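Local coordinates for protein neutral ceramidase (Pseudomonas aeruginosa, PDB 2ZWS) that hydrolyses the N-acyl bond of ceramides to give sphingosine and a free fatty acid, and also catalyses the reverse synthesis, as a secreted zinc-dependent amidohydrolase, at residues A[56-61]-A[198-203]; A[225-230]-A[239-244]; A[384-389]-A[502-507]. All coordinates share one frame; numbering follows the deposited sequence. Where two conformers were deposited one is given.

Interaction 1 of 3, residues A[56-61]-A[198-203]; sequences LVYVNT and ISWFPV. With FMT (formic acid), chain E.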
loop_
_atom_site.group_PDB
_atom_site.type_symbol
_atom_site.label_atom_id
_atom_site.label_comp_id
_atom_site.label_asym_id
_atom_site.label_seq_id
_atom_site.Cartn_x
_atom_site.Cartn_y
_atom_site.Cartn_z
ATOM N N LEU A 56 20.046 4.248 -5.383
ATOM C CA LEU A 56 19.018 3.684 -4.535
ATOM C C LEU A 56 17.700 3.723 -5.286
ATOM O O LEU A 56 17.488 4.599 -6.125
ATOM C CB LEU A 56 18.869 4.537 -3.268
ATOM C CG LEU A 56 20.115 4.651 -2.370
ATOM C CD1 LEU A 56 19.813 5.655 -1.285
ATOM C CD2 LEU A 56 20.516 3.326 -1.764
ATOM N N VAL A 57 16.808 2.791 -4.971
ATOM C CA VAL A 57 15.429 2.926 -5.442
ATOM C C VAL A 57 14.452 2.653 -4.288
ATOM O O VAL A 57 14.578 1.667 -3.537
ATOM C CB VAL A 57 15.143 2.079 -6.731
ATOM C CG1 VAL A 57 15.366 0.589 -6.498
ATOM C CG2 VAL A 57 13.738 2.365 -7.265
ATOM N N TYR A 58 13.492 3.567 -4.160
ATOM C CA TYR A 58 12.405 3.462 -3.200
ATOM C C TYR A 58 11.090 3.355 -3.979
ATOM O O TYR A 58 10.863 4.120 -4.921
ATOM C CB TYR A 58 12.382 4.721 -2.305
ATOM C CG TYR A 58 11.163 4.835 -1.448
ATOM C CD1 TYR A 58 10.031 5.535 -1.885
ATOM C CD2 TYR A 58 11.137 4.224 -0.204
ATOM C CE1 TYR A 58 8.886 5.625 -1.105
ATOM C CE2 TYR A 58 10.000 4.318 0.619
ATOM C CZ TYR A 58 8.882 5.009 0.152
ATOM O OH TYR A 58 7.766 5.091 0.955
ATOM N N VAL A 59 10.295 2.331 -3.658
ATOM C CA VAL A 59 9.003 2.149 -4.317
ATOM C C VAL A 59 7.897 2.151 -3.278
ATOM O O VAL A 59 7.961 1.382 -2.304
ATOM C CB VAL A 59 8.939 0.812 -5.169
ATOM C CG1 VAL A 59 7.638 0.732 -5.929
ATOM C CG2 VAL A 59 10.141 0.683 -6.143
ATOM N N ASN A 60 6.913 3.038 -3.438
ATOM C CA ASN A 60 5.747 2.980 -2.564
ATOM C C ASN A 60 4.552 2.426 -3.356
ATOM O O ASN A 60 4.353 2.787 -4.518
ATOM C CB ASN A 60 5.395 4.362 -1.966
ATOM C CG ASN A 60 4.475 4.267 -0.760
ATOM O OD1 ASN A 60 4.709 3.496 0.179
ATOM N ND2 ASN A 60 3.464 5.096 -0.766
ATOM N N THR A 61 3.819 1.491 -2.751
ATOM C CA THR A 61 2.778 0.752 -3.446
ATOM C C THR A 61 1.396 0.951 -2.801
ATOM O O THR A 61 1.256 0.999 -1.551
ATOM C CB THR A 61 3.104 -0.777 -3.456
ATOM O OG1 THR A 61 3.132 -1.283 -2.101
ATOM C CG2 THR A 61 4.456 -1.055 -4.199
ATOM N N ILE A 198 7.779 12.601 -2.244
ATOM C CA ILE A 198 7.338 11.551 -1.320
ATOM C C ILE A 198 6.963 12.233 0.002
ATOM O O ILE A 198 7.779 12.960 0.581
ATOM C CB ILE A 198 8.447 10.495 -1.041
ATOM C CG1 ILE A 198 9.011 9.890 -2.351
ATOM C CG2 ILE A 198 7.922 9.422 -0.058
ATOM C CD1 ILE A 198 10.379 9.233 -2.148
ATOM N N SER A 199 5.727 12.006 0.438
ATOM C CA SER A 199 5.234 12.477 1.752
ATOM C C SER A 199 5.160 11.293 2.728
ATOM O O SER A 199 4.640 10.224 2.371
ATOM C CB SER A 199 3.826 13.084 1.607
ATOM O OG SER A 199 3.102 13.057 2.830
ATOM N N TRP A 200 5.690 11.464 3.944
ATOM C CA TRP A 200 5.558 10.427 4.985
ATOM C C TRP A 200 4.717 10.990 6.111
ATOM O O TRP A 200 5.041 12.041 6.687
ATOM C CB TRP A 200 6.912 10.036 5.587
ATOM C CG TRP A 200 7.791 9.224 4.688
ATOM C CD1 TRP A 200 7.821 7.866 4.592
ATOM C CD2 TRP A 200 8.814 9.716 3.800
ATOM N NE1 TRP A 200 8.780 7.468 3.685
ATOM C CE2 TRP A 200 9.413 8.579 3.187
ATOM C CE3 TRP A 200 9.295 11.004 3.469
ATOM C CZ2 TRP A 200 10.460 8.678 2.263
ATOM C CZ3 TRP A 200 10.347 11.103 2.521
ATOM C CH2 TRP A 200 10.913 9.934 1.931
ATOM N N PHE A 201 3.633 10.301 6.423
ATOM C CA PHE A 201 2.727 10.736 7.491
ATOM C C PHE A 201 1.910 9.518 7.941
ATOM O O PHE A 201 1.398 8.796 7.086
ATOM C CB PHE A 201 1.782 11.847 7.009
ATOM C CG PHE A 201 0.735 12.212 8.014
ATOM C CD1 PHE A 201 -0.577 11.792 7.839
ATOM C CD2 PHE A 201 1.047 13.011 9.126
ATOM C CE1 PHE A 201 -1.566 12.101 8.776
ATOM C CE2 PHE A 201 0.057 13.323 10.093
ATOM C CZ PHE A 201 -1.253 12.883 9.907
ATOM N N PRO A 202 1.804 9.265 9.260
ATOM C CA PRO A 202 1.098 8.035 9.667
ATOM C C PRO A 202 -0.398 8.208 9.861
ATOM O O PRO A 202 -0.836 9.023 10.682
ATOM C CB PRO A 202 1.764 7.674 11.007
ATOM C CG PRO A 202 2.148 9.061 11.597
ATOM C CD PRO A 202 2.361 10.013 10.412
ATOM N N VAL A 203 -1.176 7.412 9.134
ATOM C CA VAL A 203 -2.624 7.322 9.340
ATOM C C VAL A 203 -3.117 6.095 8.584
ATOM O O VAL A 203 -2.774 5.945 7.413
ATOM C CB VAL A 203 -3.382 8.625 8.894
ATOM C CG1 VAL A 203 -3.193 8.942 7.368
ATOM C CG2 VAL A 203 -4.870 8.547 9.299
HETATM C C FMT E . 0.734 6.913 -2.498
HETATM O O1 FMT E . -0.458 6.595 -2.823
HETATM O O2 FMT E . 1.847 6.342 -2.729
#
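Tyr58 on strand 55-61 and Ile198 on strand 194-200 meet between backbones whose closest CA atoms, those of Asn60 and Ile198, are 8.8 Å apart, still too far for backbone pairing, so side chains alone bridge the two strands, which belong to one curled mixed sheet without being neighbours in it. Tyr58 does most of the spanning. Its CG lies anti to the backbone N (chi1 170°), which carries the ring across toward the other strand. There Tyr58 CD1 comes 3.7 Å from Ile198 CD1, and Tyr58 CE1 lies 4.1 Å from Ile198 CG2, so one side of the phenol ring rests on both branches of the isoleucine. The same CG2 methyl sits 3.5 Å above the plane of the Trp200 indole, displaced toward its rim, and so wedges between tyrosine and tryptophan. At the phenol end Tyr58 OH passes Trp200 NE1 at 3.8 Å, a van der Waals approach without a hydrogen bond; the buried hydroxyl is satisfied instead by Asn439 ND2.

Two residues along, Asn60 turns the same way but stops short of strand 194-200. Its ND2 donates to O2 of a formic acid molecule at 2.8 Å, with a bent N-H...O angle of 140°, and makes a weak hydrogen bond to Phe241 O. Asn60 is an inferred substrate-binding residue, so the formic acid, probably from the crystallisation liquor, may mark a polar spot of that pocket. The contact lies in the core of the catalytic domain. Strand 91-95 runs parallel beside 55-61 and strand 238-242 parallel beside 194-200; Tyr58 touches Met92 of the first and Ala242 of the second, while Ile198 and Trp200 also pack on Phe187 and Leu185 of strand 181-189.

Interaction 2 of 3, residues A[225-230]-A[239-244]; sequences YHWEHD and AAFAQT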
loop_
_atom_site.group_PDB
_atom_site.type_symbol
_atom_site.label_atom_id
_atom_site.label_comp_id
_atom_site.label_asym_id
_atom_site.label_seq_id
_atom_site.Cartn_x
_atom_site.Cartn_y
_atom_site.Cartn_z
ATOM N N TYR A 225 -3.351 10.911 -6.254
ATOM C CA TYR A 225 -4.117 11.169 -7.472
ATOM C C TYR A 225 -4.419 12.662 -7.534
ATOM O O TYR A 225 -4.270 13.275 -8.596
ATOM C CB TYR A 225 -5.440 10.418 -7.419
ATOM C CG TYR A 225 -6.374 10.712 -8.568
ATOM C CD1 TYR A 225 -7.434 11.608 -8.420
ATOM C CD2 TYR A 225 -6.201 10.075 -9.814
ATOM C CE1 TYR A 225 -8.301 11.860 -9.492
ATOM C CE2 TYR A 225 -7.064 10.323 -10.864
ATOM C CZ TYR A 225 -8.091 11.233 -10.696
ATOM O OH TYR A 225 -8.981 11.479 -11.731
ATOM N N HIS A 226 -4.844 13.264 -6.424
ATOM C CA HIS A 226 -5.156 14.690 -6.477
ATOM C C HIS A 226 -3.915 15.485 -6.931
ATOM O O HIS A 226 -4.011 16.388 -7.775
ATOM C CB HIS A 226 -5.660 15.158 -5.108
ATOM C CG HIS A 226 -6.050 16.604 -5.077
ATOM N ND1 HIS A 226 -7.144 17.091 -5.762
ATOM C CD2 HIS A 226 -5.494 17.667 -4.447
ATOM C CE1 HIS A 226 -7.245 18.397 -5.550
ATOM N NE2 HIS A 226 -6.261 18.769 -4.746
ATOM N N TRP A 227 -2.743 15.169 -6.380
ATOM C CA TRP A 227 -1.531 15.899 -6.791
ATOM C C TRP A 227 -1.185 15.678 -8.264
ATOM O O TRP A 227 -0.905 16.639 -9.001
ATOM C CB TRP A 227 -0.334 15.511 -5.914
ATOM C CG TRP A 227 0.712 16.598 -5.782
ATOM C CD1 TRP A 227 0.987 17.627 -6.674
ATOM C CD2 TRP A 227 1.658 16.742 -4.709
ATOM N NE1 TRP A 227 2.023 18.402 -6.180
ATOM C CE2 TRP A 227 2.451 17.882 -4.988
ATOM C CE3 TRP A 227 1.897 16.026 -3.526
ATOM C CZ2 TRP A 227 3.467 18.318 -4.122
ATOM C CZ3 TRP A 227 2.918 16.461 -2.670
ATOM C CH2 TRP A 227 3.688 17.593 -2.980
ATOM N N GLU A 228 -1.155 14.408 -8.675
ATOM C CA GLU A 228 -0.749 14.048 -10.036
ATOM C C GLU A 228 -1.741 14.495 -11.114
ATOM O O GLU A 228 -1.330 14.980 -12.190
ATOM C CB GLU A 228 -0.557 12.541 -10.141
ATOM C CG GLU A 228 0.596 12.034 -9.288
ATOM C CD GLU A 228 0.644 10.513 -9.113
ATOM O OE1 GLU A 228 1.697 10.035 -8.602
ATOM O OE2 GLU A 228 -0.347 9.812 -9.461
ATOM N N HIS A 229 -3.028 14.334 -10.822
ATOM C CA HIS A 229 -4.096 14.523 -11.808
ATOM C C HIS A 229 -4.734 15.906 -11.726
ATOM O O HIS A 229 -5.043 16.490 -12.759
ATOM C CB HIS A 229 -5.161 13.442 -11.623
ATOM C CG HIS A 229 -6.295 13.501 -12.602
ATOM N ND1 HIS A 229 -7.439 14.227 -12.359
ATOM C CD2 HIS A 229 -6.476 12.901 -13.803
ATOM C CE1 HIS A 229 -8.280 14.084 -13.372
ATOM N NE2 HIS A 229 -7.721 13.281 -14.261
ATOM N N ASP A 230 -4.968 16.416 -10.517
ATOM C CA ASP A 230 -5.732 17.672 -10.375
ATOM C C ASP A 230 -4.834 18.903 -10.186
ATOM O O ASP A 230 -5.254 20.023 -10.496
ATOM C CB ASP A 230 -6.727 17.601 -9.188
ATOM C CG ASP A 230 -7.731 16.437 -9.284
ATOM O OD1 ASP A 230 -8.156 15.979 -8.191
ATOM O OD2 ASP A 230 -8.095 16.000 -10.411
ATOM N N ALA A 239 3.687 11.520 -7.198
ATOM C CA ALA A 239 3.544 11.843 -5.768
ATOM C C ALA A 239 3.209 10.583 -4.998
ATOM O O ALA A 239 2.174 9.970 -5.227
ATOM C CB ALA A 239 2.430 12.839 -5.548
ATOM N N ALA A 240 4.103 10.198 -4.099
ATOM C CA ALA A 240 3.846 9.060 -3.190
ATOM C C ALA A 240 3.448 9.587 -1.799
ATOM O O ALA A 240 4.086 10.470 -1.260
ATOM C CB ALA A 240 5.083 8.152 -3.074
ATOM N N PHE A 241 2.395 9.006 -1.223
ATOM C CA PHE A 241 2.052 9.231 0.162
ATOM C C PHE A 241 2.323 7.941 0.913
ATOM O O PHE A 241 1.589 6.937 0.748
ATOM C CB PHE A 241 0.600 9.707 0.285
ATOM C CG PHE A 241 0.457 11.140 -0.087
ATOM C CD1 PHE A 241 0.448 11.492 -1.432
ATOM C CD2 PHE A 241 0.401 12.142 0.888
ATOM C CE1 PHE A 241 0.376 12.844 -1.825
ATOM C CE2 PHE A 241 0.314 13.495 0.496
ATOM C CZ PHE A 241 0.330 13.835 -0.850
ATOM N N ALA A 242 3.401 7.974 1.699
ATOM C CA ALA A 242 3.914 6.829 2.452
ATOM C C ALA A 242 3.553 6.913 3.943
ATOM O O ALA A 242 3.158 7.981 4.458
ATOM C CB ALA A 242 5.427 6.736 2.313
ATOM N N GLN A 243 3.655 5.773 4.613
ATOM C CA GLN A 243 3.401 5.664 6.062
ATOM C C GLN A 243 4.645 5.881 6.912
ATOM O O GLN A 243 5.765 5.725 6.428
ATOM C CB GLN A 243 2.861 4.264 6.413
ATOM C CG GLN A 243 1.500 3.985 5.802
ATOM C CD GLN A 243 0.366 4.684 6.516
ATOM O OE1 GLN A 243 0.567 5.442 7.500
ATOM N NE2 GLN A 243 -0.853 4.398 6.062
ATOM N N THR A 244 4.446 6.233 8.187
ATOM C CA THR A 244 5.520 6.103 9.189
ATOM C C THR A 244 5.137 5.057 10.248
ATOM O O THR A 244 5.112 3.863 9.952
ATOM C CB THR A 244 5.974 7.460 9.799
ATOM O OG1 THR A 244 4.893 8.079 10.500
ATOM C CG2 THR A 244 6.461 8.384 8.711
#
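Trp227 and Glu228 of helix 218-231 pack on Ala239 and Phe241 of strand 238-242 in the second half of a beta-alpha-beta crossover: strand 194-200 leads to the helix, and the chain returns in strand 238-242, parallel to the first. Helix and strand segments run almost exactly antiparallel (173°), their axes 8.2 Å apart.

With CG anti to the backbone N (chi1 -152°), the Trp227 indole is carried off the helix and across the strand, the CE3 corner of its six-membered ring toward Ala239 and Phe241. The Ala239 methyl lies against its inner part, with CB 3.8 Å from Trp227 CE3. The Phe241 ring arrives at the indole edge, where Phe241 CZ is 3.8 Å from the same CE3, and the two side chains cross at about a right angle. From helix 265-286, Phe277 meets the indole edge-to-face and Tyr281 also touches it.

Glu228 reaches the strand by an extended chain beyond CG. Its OE1 accepts the backbone N-H of Ala239 at 2.9 Å through the anti lone pair, in a nearly straight bond (168°). Arg43 NE forms a salt bridge to that same oxygen and Lys11 NZ one to OE2, which probably keeps the carboxylate ionised.

On the helix's outer side, the Asp230 carboxylate joins two histidines: OD1 accepts from His226 ND1, and OD2 from His229 ND1 at 2.7 Å. Tyr225 OH, hydrogen-bonded to the magnesium ligand Asp581, sits 3.1 Å above the centre of the His229 ring.

Interaction 3 of 3, residues A[384-389]-A[502-507]; sequences KPYPWT and SCCQMN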
loop_
_atom_site.group_PDB
_atom_site.type_symbol
_atom_site.label_atom_id
_atom_site.label_comp_id
_atom_site.label_asym_id
_atom_site.label_seq_id
_atom_site.Cartn_x
_atom_site.Cartn_y
_atom_site.Cartn_z
ATOM N N LYS A 384 2.903 -26.352 11.689
ATOM C CA LYS A 384 3.683 -27.214 10.801
ATOM C C LYS A 384 2.845 -27.573 9.570
ATOM O O LYS A 384 1.625 -27.707 9.694
ATOM C CB LYS A 384 4.116 -28.484 11.560
ATOM C CG LYS A 384 5.136 -28.219 12.684
ATOM C CD LYS A 384 6.479 -27.748 12.146
ATOM C CE LYS A 384 7.554 -27.648 13.236
ATOM N NZ LYS A 384 7.296 -26.543 14.210
ATOM N N PRO A 385 3.490 -27.739 8.397
ATOM C CA PRO A 385 4.935 -27.726 8.143
ATOM C C PRO A 385 5.535 -26.334 8.112
ATOM O O PRO A 385 6.754 -26.198 8.214
ATOM C CB PRO A 385 5.075 -28.366 6.746
ATOM C CG PRO A 385 3.714 -28.657 6.289
ATOM C CD PRO A 385 2.740 -27.954 7.144
ATOM N N TYR A 386 4.682 -25.320 7.985
ATOM C CA TYR A 386 5.125 -23.927 7.951
ATOM C C TYR A 386 4.448 -23.070 9.014
ATOM O O TYR A 386 3.239 -23.183 9.241
ATOM C CB TYR A 386 4.834 -23.319 6.579
ATOM C CG TYR A 386 5.452 -24.109 5.465
ATOM C CD1 TYR A 386 6.826 -24.064 5.237
ATOM C CD2 TYR A 386 4.677 -24.961 4.684
ATOM C CE1 TYR A 386 7.421 -24.812 4.218
ATOM C CE2 TYR A 386 5.261 -25.720 3.671
ATOM C CZ TYR A 386 6.625 -25.638 3.442
ATOM O OH TYR A 386 7.186 -26.397 2.420
ATOM N N PRO A 387 5.215 -22.172 9.650
ATOM C CA PRO A 387 4.538 -21.259 10.593
ATOM C C PRO A 387 3.559 -20.385 9.812
ATOM O O PRO A 387 3.765 -20.160 8.606
ATOM C CB PRO A 387 5.677 -20.402 11.170
ATOM C CG PRO A 387 6.802 -20.557 10.234
ATOM C CD PRO A 387 6.650 -21.882 9.504
ATOM N N TRP A 388 2.498 -19.914 10.466
ATOM C CA TRP A 388 1.508 -19.074 9.778
ATOM C C TRP A 388 1.990 -17.635 9.631
ATOM O O TRP A 388 1.352 -16.837 8.954
ATOM C CB TRP A 388 0.184 -19.068 10.531
ATOM C CG TRP A 388 -0.511 -20.387 10.540
ATOM C CD1 TRP A 388 -0.088 -21.575 9.994
ATOM C CD2 TRP A 388 -1.773 -20.641 11.143
ATOM N NE1 TRP A 388 -1.030 -22.564 10.237
ATOM C CE2 TRP A 388 -2.069 -22.011 10.949
ATOM C CE3 TRP A 388 -2.689 -19.837 11.847
ATOM C CZ2 TRP A 388 -3.253 -22.588 11.422
ATOM C CZ3 TRP A 388 -3.868 -20.419 12.325
ATOM C CH2 TRP A 388 -4.131 -21.773 12.112
ATOM N N THR A 389 3.089 -17.305 10.306
ATOM C CA THR A 389 3.610 -15.951 10.325
ATOM C C THR A 389 5.116 -16.005 10.057
ATOM O O THR A 389 5.741 -17.033 10.257
ATOM C CB THR A 389 3.335 -15.270 11.689
ATOM O OG1 THR A 389 3.597 -16.195 12.764
ATOM C CG2 THR A 389 1.899 -14.775 11.771
ATOM N N SER A 502 7.237 -20.743 -1.793
ATOM C CA SER A 502 6.563 -20.684 -3.083
ATOM C C SER A 502 6.020 -22.039 -3.588
ATOM O O SER A 502 5.034 -22.051 -4.313
ATOM C CB SER A 502 7.460 -20.036 -4.145
ATOM O OG SER A 502 8.591 -20.852 -4.405
ATOM N N CYS A 503 6.678 -23.137 -3.191
ATOM C CA CYS A 503 6.281 -24.493 -3.633
ATOM C C CYS A 503 4.880 -24.892 -3.221
ATOM O O CYS A 503 4.208 -25.673 -3.914
ATOM C CB CYS A 503 7.230 -25.568 -3.076
ATOM S SG CYS A 503 7.145 -25.823 -1.257
ATOM N N CYS A 504 4.454 -24.385 -2.074
ATOM C CA CYS A 504 3.497 -25.120 -1.270
ATOM C C CYS A 504 2.350 -24.252 -0.763
ATOM O O CYS A 504 1.859 -24.418 0.362
ATOM C CB CYS A 504 4.242 -25.858 -0.156
ATOM S SG CYS A 504 5.498 -26.985 -0.804
ATOM N N GLN A 505 1.913 -23.363 -1.647
ATOM C CA GLN A 505 0.783 -22.465 -1.397
ATOM C C GLN A 505 -0.543 -23.164 -1.657
ATOM O O GLN A 505 -0.714 -23.852 -2.674
ATOM C CB GLN A 505 0.901 -21.239 -2.295
ATOM C CG GLN A 505 2.105 -20.372 -1.906
ATOM C CD GLN A 505 2.002 -19.873 -0.469
ATOM O OE1 GLN A 505 1.036 -19.194 -0.118
ATOM N NE2 GLN A 505 2.971 -20.222 0.364
ATOM N N MET A 506 -1.472 -23.012 -0.733
ATOM C CA MET A 506 -2.826 -23.552 -0.901
ATOM C C MET A 506 -3.808 -22.467 -1.343
ATOM O O MET A 506 -3.612 -21.261 -1.082
ATOM C CB MET A 506 -3.332 -24.164 0.412
ATOM C CG MET A 506 -2.467 -25.311 0.946
ATOM S SD MET A 506 -3.249 -26.148 2.331
ATOM C CE MET A 506 -3.347 -24.897 3.560
ATOM N N ASN A 507 -4.874 -22.895 -2.017
ATOM C CA ASN A 507 -5.944 -22.002 -2.403
ATOM C C ASN A 507 -7.269 -22.696 -2.489
ATOM O O ASN A 507 -7.350 -23.760 -3.122
ATOM C CB ASN A 507 -5.667 -21.407 -3.778
ATOM C CG ASN A 507 -6.875 -20.685 -4.328
ATOM O OD1 ASN A 507 -7.389 -19.784 -3.684
ATOM N ND2 ASN A 507 -7.359 -21.099 -5.512
#
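Tyr386 leans on the Cys503-Cys504 disulfide, a vicinal disulfide in which adjacent cysteines close an eight-membered ring through their shared peptide. The pairing joins two irregular surface loops, one before strand 392-400 and the other after helix 471-488, whose closest CA atoms, those of Tyr386 and Cys504, are 9.4 Å apart. The tyrosine side chain spans that gap.

From Tyr386 CA the CB bond already points to the other loop, and CG continues anti to the carbonyl carbon (chi1 -56°). On one face of the ring lies Pro385 CB, 3.9 Å above the plane and offset toward the rim; the peptide bond before this proline is cis. Along the CD2 side, Tyr386 CD2 is still 4.9 Å from Cys504 CB, but CE2 closes to 4.0 Å from that same methylene, the nearest apolar approach of the pair. Beyond it, Tyr386 CZ is 4.3 Å from Cys504 CB, and the phenol oxygen reaches the disulfide itself. Both cysteines were modelled in two conformers, so the details of the approach to CB and SG hold for one of them and are less certain.

Leu501 also touches Tyr386. Both loops are tied to the region of helix 109-112, Trp388 by backbone bonding to Met110 and Gln505 through NE2 to the carbonyl of His107. In the conformer described, Tyr386 OH lies equally far from the two sulfurs, 3.7 Å from Cys503 SG and 3.7 Å from Cys504 SG.

How the interactions relate
Interactions 1 and 2 form one continuous core region, their centres about 10 Å apart. They share the parallel pair of strands 194-200 and 238-242, joined where Ser199 O meets Ala242 N at 2.7 Å; beyond the strands Val203 O receives Gln243 NE2 at 2.8 Å. Phe241, which packs against the helix in interaction 2, also lies beside Asn60 and the formic acid of interaction 1, whose Tyr58 side chain is about 11 Å from that of the zinc ligand His97. Interaction 3 stands apart on the surface, about 18 Å from interaction 1 at the nearest atoms, with the Tyr386 side chain about 11 Å from those of the inferred substrate-binding residues Gln68 and Ser106.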